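Local atomic coordinates of SCO1 protein (Saccharomyces cerevisiae, PDB entry 2B7J), a protein that acts as a mitochondrial inner-membrane copper chaperone needed for accumulation of cytochrome c oxidase subunits 1 and 2, thought to help deliver or insert copper. Residues 83-88 against 109-114; 45-50 against 143-148. All blocks are in the same frame, centred on the assembly; numbering follows the deposited sequence.

Interaction 1: 83-88 against 109-114. With CU (copper (II) ion), chain E.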
ATOM      1  N   PHE A  83      -1.805  -2.989   3.325  1.00 28.78           N
ATOM      2  CA  PHE A  83      -0.628  -3.455   4.036  1.00 28.78           C
ATOM      3  C   PHE A  83      -0.453  -4.951   3.791  1.00 28.78           C
ATOM      4  O   PHE A  83      -1.163  -5.789   4.362  1.00 28.78           O
ATOM      5  CB  PHE A  83      -0.742  -3.195   5.542  1.00 35.94           C
ATOM      6  CG  PHE A  83       0.476  -3.627   6.320  1.00 35.94           C
ATOM      7  CD1 PHE A  83       0.384  -4.590   7.312  1.00 35.94           C
ATOM      8  CD2 PHE A  83       1.728  -3.087   6.033  1.00 35.94           C
ATOM      9  CE1 PHE A  83       1.528  -5.013   8.009  1.00 35.94           C
ATOM     10  CE2 PHE A  83       2.873  -3.502   6.723  1.00 35.94           C
ATOM     11  CZ  PHE A  83       2.770  -4.465   7.710  1.00 35.94           C
ATOM     12  N   ILE A  84       0.506  -5.274   2.934  1.00 21.75           N
ATOM     13  CA  ILE A  84       0.807  -6.651   2.574  1.00 21.75           C
ATOM     14  C   ILE A  84       1.923  -7.180   3.467  1.00 21.75           C
ATOM     15  O   ILE A  84       2.954  -6.542   3.644  1.00 21.75           O
ATOM     16  CB  ILE A  84       1.205  -6.716   1.087  1.00 20.46           C
ATOM     17  CG1 ILE A  84       0.061  -6.145   0.249  1.00 20.46           C
ATOM     18  CG2 ILE A  84       1.531  -8.150   0.679  1.00 20.46           C
ATOM     19  CD1 ILE A  84       0.317  -6.140  -1.223  1.00 20.46           C
ATOM     20  N   THR A  85       1.701  -8.343   4.062  1.00 36.96           N
ATOM     21  CA  THR A  85       2.704  -8.914   4.937  1.00 36.96           C
ATOM     22  C   THR A  85       3.744  -9.634   4.100  1.00 36.96           C
ATOM     23  O   THR A  85       3.488  -9.976   2.945  1.00 36.96           O
ATOM     24  CB  THR A  85       2.090  -9.915   5.923  1.00 26.45           C
ATOM     25  OG1 THR A  85       3.126 -10.451   6.760  1.00 26.45           O
ATOM     26  CG2 THR A  85       1.400 -11.052   5.163  1.00 26.45           C
ATOM     27  N   CYS A  86       4.918  -9.846   4.686  1.00 34.59           N
ATOM     28  CA  CYS A  86       6.016 -10.535   4.017  1.00 34.59           C
ATOM     29  C   CYS A  86       6.308 -11.801   4.788  1.00 34.59           C
ATOM     30  O   CYS A  86       7.075 -12.648   4.347  1.00 34.59           O
ATOM     31  CB  CYS A  86       7.268  -9.659   3.992  1.00 51.70           C
ATOM     32  SG  CYS A  86       7.082  -8.155   3.020  1.00 51.70           S
ATOM     33  N   ASP A  87       5.679 -11.917   5.951  1.00 39.16           N
ATOM     34  CA  ASP A  87       5.848 -13.071   6.814  1.00 39.16           C
ATOM     35  C   ASP A  87       4.523 -13.822   6.907  1.00 39.16           C
ATOM     36  O   ASP A  87       3.824 -13.755   7.916  1.00 39.16           O
ATOM     37  CB  ASP A  87       6.315 -12.616   8.201  1.00 34.65           C
ATOM     38  CG  ASP A  87       6.409 -13.759   9.188  1.00 34.65           C
ATOM     39  OD1 ASP A  87       6.491 -14.926   8.734  1.00 34.65           O
ATOM     40  OD2 ASP A  87       6.414 -13.485  10.414  1.00 34.65           O
ATOM     41  N   PRO A  88       4.165 -14.548   5.840  1.00 53.72           N
ATOM     42  CA  PRO A  88       2.934 -15.330   5.746  1.00 53.72           C
ATOM     43  C   PRO A  88       2.871 -16.462   6.760  1.00 53.72           C
ATOM     44  O   PRO A  88       1.811 -17.042   6.985  1.00 53.72           O
ATOM     45  CB  PRO A  88       2.980 -15.853   4.320  1.00 33.36           C
ATOM     46  CG  PRO A  88       4.443 -16.075   4.118  1.00 33.36           C
ATOM     47  CD  PRO A  88       5.005 -14.781   4.652  1.00 33.36           C
ATOM     48  N   GLY A 109      -5.039  -4.954   5.731  1.00 32.39           N
ATOM     49  CA  GLY A 109      -3.912  -5.851   5.574  1.00 32.39           C
ATOM     50  C   GLY A 109      -4.217  -7.024   4.658  1.00 32.39           C
ATOM     51  O   GLY A 109      -5.288  -7.621   4.737  1.00 32.39           O
ATOM     52  N   LEU A 110      -3.281  -7.352   3.777  1.00 22.41           N
ATOM     53  CA  LEU A 110      -3.461  -8.472   2.864  1.00 22.41           C
ATOM     54  C   LEU A 110      -2.460  -9.573   3.226  1.00 22.41           C
ATOM     55  O   LEU A 110      -1.348  -9.292   3.675  1.00 22.41           O
ATOM     56  CB  LEU A 110      -3.227  -8.029   1.423  1.00 23.68           C
ATOM     57  CG  LEU A 110      -4.010  -6.797   0.986  1.00 23.68           C
ATOM     58  CD1 LEU A 110      -3.690  -6.489  -0.476  1.00 23.68           C
ATOM     59  CD2 LEU A 110      -5.509  -7.049   1.175  1.00 23.68           C
ATOM     60  N   THR A 111      -2.858 -10.823   3.021  1.00 27.89           N
ATOM     61  CA  THR A 111      -2.001 -11.955   3.338  1.00 27.89           C
ATOM     62  C   THR A 111      -2.400 -13.170   2.504  1.00 27.89           C
ATOM     63  O   THR A 111      -3.251 -13.069   1.637  1.00 27.89           O
ATOM     64  CB  THR A 111      -2.082 -12.265   4.847  1.00 30.64           C
ATOM     65  OG1 THR A 111      -1.253 -13.389   5.159  1.00 30.64           O
ATOM     66  CG2 THR A 111      -3.494 -12.544   5.257  1.00 30.64           C
ATOM     67  N   GLY A 112      -1.772 -14.312   2.753  1.00 32.91           N
ATOM     68  CA  GLY A 112      -2.091 -15.516   2.007  1.00 32.91           C
ATOM     69  C   GLY A 112      -1.081 -16.618   2.247  1.00 32.91           C
ATOM     70  O   GLY A 112      -0.440 -16.654   3.291  1.00 32.91           O
ATOM     71  N   THR A 113      -0.937 -17.529   1.294  1.00 24.35           N
ATOM     72  CA  THR A 113       0.031 -18.616   1.433  1.00 24.35           C
ATOM     73  C   THR A 113       1.431 -18.135   1.037  1.00 24.35           C
ATOM     74  O   THR A 113       1.590 -17.038   0.484  1.00 24.35           O
ATOM     75  CB  THR A 113      -0.333 -19.837   0.542  1.00 25.89           C
ATOM     76  OG1 THR A 113      -0.326 -19.449  -0.841  1.00 25.89           O
ATOM     77  CG2 THR A 113      -1.704 -20.378   0.907  1.00 25.89           C
ATOM     78  N   PHE A 114       2.434 -18.967   1.320  1.00 35.52           N
ATOM     79  CA  PHE A 114       3.814 -18.649   0.995  1.00 35.52           C
ATOM     80  C   PHE A 114       3.939 -18.320  -0.476  1.00 35.52           C
ATOM     81  O   PHE A 114       4.533 -17.308  -0.835  1.00 35.52           O
ATOM     82  CB  PHE A 114       4.745 -19.810   1.347  1.00 25.34           C
ATOM     83  CG  PHE A 114       5.055 -19.907   2.806  1.00 25.34           C
ATOM     84  CD1 PHE A 114       6.373 -19.951   3.248  1.00 25.34           C
ATOM     85  CD2 PHE A 114       4.035 -19.914   3.750  1.00 25.34           C
ATOM     86  CE1 PHE A 114       6.674 -19.996   4.621  1.00 25.34           C
ATOM     87  CE2 PHE A 114       4.326 -19.957   5.122  1.00 25.34           C
ATOM     88  CZ  PHE A 114       5.646 -19.996   5.556  1.00 25.34           C
TER
HETATM   89 CU    CU E 296       7.765  -9.243   1.180  0.51 37.84          CU

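Interaction 2: 45-50 against 143-148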
ATOM      1  N   ILE A  45      -2.364   2.950  -2.206  1.00 28.54           N
ATOM      2  CA  ILE A  45      -1.036   3.120  -1.640  1.00 28.54           C
ATOM      3  C   ILE A  45      -0.714   1.819  -0.908  1.00 28.54           C
ATOM      4  O   ILE A  45      -1.384   1.439   0.046  1.00 28.54           O
ATOM      5  CB  ILE A  45      -0.964   4.365  -0.697  1.00 20.26           C
ATOM      6  CG1 ILE A  45       0.490   4.661  -0.351  1.00 20.26           C
ATOM      7  CG2 ILE A  45      -1.746   4.132   0.580  1.00 20.26           C
ATOM      8  CD1 ILE A  45       0.714   6.071   0.112  1.00 20.26           C
ATOM      9  N   ILE A  46       0.302   1.121  -1.390  1.00 29.41           N
ATOM     10  CA  ILE A  46       0.678  -0.157  -0.813  1.00 29.41           C
ATOM     11  C   ILE A  46       1.952  -0.086   0.029  1.00 29.41           C
ATOM     12  O   ILE A  46       2.891   0.642  -0.308  1.00 29.41           O
ATOM     13  CB  ILE A  46       0.872  -1.198  -1.939  1.00 18.72           C
ATOM     14  CG1 ILE A  46      -0.397  -1.270  -2.786  1.00 18.72           C
ATOM     15  CG2 ILE A  46       1.207  -2.553  -1.358  1.00 18.72           C
ATOM     16  CD1 ILE A  46      -0.271  -2.111  -4.023  1.00 18.72           C
ATOM     17  N   TYR A  47       1.967  -0.843   1.125  1.00 28.45           N
ATOM     18  CA  TYR A  47       3.117  -0.911   2.019  1.00 28.45           C
ATOM     19  C   TYR A  47       3.403  -2.364   2.426  1.00 28.45           C
ATOM     20  O   TYR A  47       2.490  -3.102   2.807  1.00 28.45           O
ATOM     21  CB  TYR A  47       2.872  -0.077   3.270  1.00 20.82           C
ATOM     22  CG  TYR A  47       4.060  -0.074   4.213  1.00 20.82           C
ATOM     23  CD1 TYR A  47       5.294   0.457   3.818  1.00 20.82           C
ATOM     24  CD2 TYR A  47       3.960  -0.614   5.492  1.00 20.82           C
ATOM     25  CE1 TYR A  47       6.392   0.447   4.676  1.00 20.82           C
ATOM     26  CE2 TYR A  47       5.048  -0.633   6.354  1.00 20.82           C
ATOM     27  CZ  TYR A  47       6.263  -0.097   5.945  1.00 20.82           C
ATOM     28  OH  TYR A  47       7.325  -0.083   6.828  1.00 20.82           O
ATOM     29  N   PHE A  48       4.667  -2.772   2.331  1.00 27.82           N
ATOM     30  CA  PHE A  48       5.082  -4.125   2.699  1.00 27.82           C
ATOM     31  C   PHE A  48       5.755  -4.095   4.066  1.00 27.82           C
ATOM     32  O   PHE A  48       6.432  -3.127   4.412  1.00 27.82           O
ATOM     33  CB  PHE A  48       6.065  -4.690   1.670  1.00 23.04           C
ATOM     34  CG  PHE A  48       5.429  -5.114   0.378  1.00 23.04           C
ATOM     35  CD1 PHE A  48       5.002  -6.430   0.194  1.00 23.04           C
ATOM     36  CD2 PHE A  48       5.257  -4.204  -0.661  1.00 23.04           C
ATOM     37  CE1 PHE A  48       4.417  -6.835  -1.006  1.00 23.04           C
ATOM     38  CE2 PHE A  48       4.669  -4.598  -1.872  1.00 23.04           C
ATOM     39  CZ  PHE A  48       4.250  -5.915  -2.045  1.00 23.04           C
ATOM     40  N   GLY A  49       5.560  -5.160   4.839  1.00 29.82           N
ATOM     41  CA  GLY A  49       6.148  -5.254   6.162  1.00 29.82           C
ATOM     42  C   GLY A  49       5.572  -6.461   6.870  1.00 29.82           C
ATOM     43  O   GLY A  49       4.973  -7.326   6.230  1.00 29.82           O
ATOM     44  N   PHE A  50       5.757  -6.536   8.185  1.00 28.82           N
ATOM     45  CA  PHE A  50       5.222  -7.653   8.957  1.00 28.82           C
ATOM     46  C   PHE A  50       4.975  -7.194  10.390  1.00 28.82           C
ATOM     47  O   PHE A  50       5.591  -6.225  10.852  1.00 28.82           O
ATOM     48  CB  PHE A  50       6.153  -8.894   8.883  1.00 27.53           C
ATOM     49  CG  PHE A  50       7.568  -8.646   9.329  1.00 27.53           C
ATOM     50  CD1 PHE A  50       8.060  -9.244  10.492  1.00 27.53           C
ATOM     51  CD2 PHE A  50       8.414  -7.814   8.592  1.00 27.53           C
ATOM     52  CE1 PHE A  50       9.376  -9.015  10.917  1.00 27.53           C
ATOM     53  CE2 PHE A  50       9.735  -7.577   9.009  1.00 27.53           C
ATOM     54  CZ  PHE A  50      10.216  -8.175  10.171  1.00 27.53           C
ATOM     55  N   ASP A 143      14.641  -4.111   6.486  1.00 59.52           N
ATOM     56  CA  ASP A 143      15.011  -2.837   5.907  1.00 59.52           C
ATOM     57  C   ASP A 143      14.818  -2.764   4.398  1.00 59.52           C
ATOM     58  O   ASP A 143      15.755  -2.491   3.653  1.00 59.52           O
ATOM     59  CB  ASP A 143      16.462  -2.503   6.274  1.00 66.27           C
ATOM     60  CG  ASP A 143      16.758  -1.010   6.195  1.00 66.27           C
ATOM     61  OD1 ASP A 143      16.805  -0.456   5.076  1.00 66.27           O
ATOM     62  OD2 ASP A 143      16.937  -0.392   7.265  1.00 66.27           O
ATOM     63  N   HIS A 144      13.595  -3.023   3.956  1.00 66.00           N
ATOM     64  CA  HIS A 144      13.239  -2.933   2.545  1.00 66.00           C
ATOM     65  C   HIS A 144      11.811  -2.410   2.532  1.00 66.00           C
ATOM     66  O   HIS A 144      11.208  -2.213   1.481  1.00 66.00           O
ATOM     67  CB  HIS A 144      13.332  -4.296   1.852  1.00 94.15           C
ATOM     68  CG  HIS A 144      12.285  -5.280   2.278  1.00 94.15           C
ATOM     69  ND1 HIS A 144      12.160  -6.522   1.691  1.00 94.15           N
ATOM     70  CD2 HIS A 144      11.317  -5.211   3.223  1.00 94.15           C
ATOM     71  CE1 HIS A 144      11.159  -7.174   2.255  1.00 94.15           C
ATOM     72  NE2 HIS A 144      10.631  -6.402   3.187  1.00 94.15           N
ATOM     73  N   SER A 145      11.288  -2.200   3.740  1.00 34.40           N
ATOM     74  CA  SER A 145       9.942  -1.683   3.966  1.00 34.40           C
ATOM     75  C   SER A 145      10.083  -0.172   4.111  1.00 34.40           C
ATOM     76  O   SER A 145       9.592   0.426   5.071  1.00 34.40           O
ATOM     77  CB  SER A 145       9.354  -2.263   5.263  1.00 48.30           C
ATOM     78  OG  SER A 145       9.387  -3.683   5.277  1.00 48.30           O
ATOM     79  N   ILE A 146      10.771   0.445   3.159  1.00 58.42           N
ATOM     80  CA  ILE A 146      10.976   1.882   3.209  1.00 58.42           C
ATOM     81  C   ILE A 146      10.239   2.626   2.092  1.00 58.42           C
ATOM     82  O   ILE A 146      10.414   3.830   1.909  1.00 58.42           O
ATOM     83  CB  ILE A 146      12.501   2.209   3.183  1.00 43.52           C
ATOM     84  CG1 ILE A 146      13.164   1.634   1.931  1.00 43.52           C
ATOM     85  CG2 ILE A 146      13.171   1.621   4.413  1.00 43.52           C
ATOM     86  CD1 ILE A 146      13.016   2.501   0.708  1.00 43.52           C
ATOM     87  N   PHE A 147       9.387   1.909   1.368  1.00 27.96           N
ATOM     88  CA  PHE A 147       8.639   2.505   0.267  1.00 27.96           C
ATOM     89  C   PHE A 147       7.132   2.304   0.306  1.00 27.96           C
ATOM     90  O   PHE A 147       6.632   1.282   0.762  1.00 27.96           O
ATOM     91  CB  PHE A 147       9.125   1.943  -1.071  1.00 30.89           C
ATOM     92  CG  PHE A 147      10.392   2.546  -1.572  1.00 30.89           C
ATOM     93  CD1 PHE A 147      11.437   1.728  -1.995  1.00 30.89           C
ATOM     94  CD2 PHE A 147      10.525   3.928  -1.685  1.00 30.89           C
ATOM     95  CE1 PHE A 147      12.610   2.283  -2.529  1.00 30.89           C
ATOM     96  CE2 PHE A 147      11.686   4.501  -2.216  1.00 30.89           C
ATOM     97  CZ  PHE A 147      12.735   3.674  -2.641  1.00 30.89           C
ATOM     98  N   PHE A 148       6.420   3.301  -0.201  1.00 27.71           N
ATOM     99  CA  PHE A 148       4.967   3.235  -0.329  1.00 27.71           C
ATOM    100  C   PHE A 148       4.779   3.250  -1.836  1.00 27.71           C
ATOM    101  O   PHE A 148       5.358   4.089  -2.511  1.00 27.71           O
ATOM    102  CB  PHE A 148       4.294   4.461   0.288  1.00 34.75           C
ATOM    103  CG  PHE A 148       4.315   4.465   1.790  1.00 34.75           C
ATOM    104  CD1 PHE A 148       5.259   5.208   2.488  1.00 34.75           C
ATOM    105  CD2 PHE A 148       3.415   3.685   2.506  1.00 34.75           C
ATOM    106  CE1 PHE A 148       5.301   5.168   3.869  1.00 34.75           C
ATOM    107  CE2 PHE A 148       3.458   3.645   3.891  1.00 34.75           C
ATOM    108  CZ  PHE A 148       4.399   4.386   4.570  1.00 34.75           C
TER

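Interaction 1: 83-88 against 109-114
Phe83 and Ile84 pair in parallel with Gly109 and Leu110, the axes of 83-85 and 109-111 diverging by 31°; Leu110 N donates to Phe83 O at 2.7 Å, and Leu110 O accepts from Thr85 N at 3.2 Å. On one face of the sheet Ile84 CG1 packs against Leu110 CD1, 3.8 Å away, beside Leu26 of strand 25-28. Beyond the paired residues, Thr85 CG2 lies 3.5 Å from Thr111 OG1, which hydrogen-bonds to Asp91 O. These two strands, with helix 93-99 between them in sequence, form a beta-alpha-beta unit of the thioredoxin-like domain. Thr85 carries OG1 anti to its backbone nitrogen (chi1 180°), where it accepts from Asp87 N at 3.1 Å, an ST turn, and also hydrogen-bonds to Asp91 OD2. A valine here would probably leave Asp87 N and the Asp91 carboxylate without this mate and let the turn at 85-87 shift. Within that turn, Cys86 SG binds copper at 2.2 Å, with Cys121 SG the probable second ligand. Further along, Pro88 CG sits over one face of the Phe114 ring, 4.0 Å from its centroid and 15° off the normal, a CH-pi contact at the start of helix 114-123, for which Thr113 is the N-cap.

Interaction 2: 45-50 against 143-148
Phe148, Tyr47 and Ser145 bury the most surface here, and the Tyr47 side chain lies between the other two. The rings of Tyr47 and Phe148 are inclined by 29° with centroids 5.0 Å apart, slid so far that they barely overlap; Tyr47 CD1 stands over one face of the Phe148 ring, 3.7 Å from CE2. Ile45 extends the apolar patch, its CG1 3.9 Å from Phe148 CB, while Trp67 meets the Phe148 ring edge-to-face. Tyr47 keeps CG anti to the backbone nitrogen (chi1 -178°), which carries the ring along residues 145-148 until its OH donates to Ser145 O at 2.9 Å. The donor is tilted 19° from that carbonyl's plane. The edge of the same ring also faces Phe147 O, 3.4 Å from CD1. In this thioredoxin-like domain, strand 44-49 runs antiparallel to strand 148-151, and residues 143-147 form the loop entering the latter. Ser145 is the centre of an inverse gamma turn in that loop; its OG gives a weak hydrogen bond to Phe48 O at 3.1 Å, adding a second tie to strand 44-49. Ser145 directly follows His144, a copper ligand by similarity; although this histidine is poorly ordered, its NE2 and Cys86 SG bind a second copper, different from the ion of interaction 1. Tyr47 also touches Cys57, another copper ligand inferred by similarity.

After strands 25-28 and 33-35, the chain enters strand 44-49, passes through helix 56-75, and reaches strand 80-85. Interaction 1 closes first, when strand 108-111 returns alongside 80-85 after helix 93-99. Interaction 2 closes the longer loop, once 143-148 has come back to 45-50, so interaction 1 is nested wholly inside it. Strand 80-85 lies next to both 108-111 and 44-49, and joins the contacts directly: Ile84 N to Tyr47 O (2.9 Å) and Gly49 N to Ile84 O (3.2 Å) are probable hydrogen bonds. Together the two interactions connect strands 108-111, 80-85, 44-49 and 148-151, the last reached only at its first residue, Phe148, while Cys86 and His144 share a second copper.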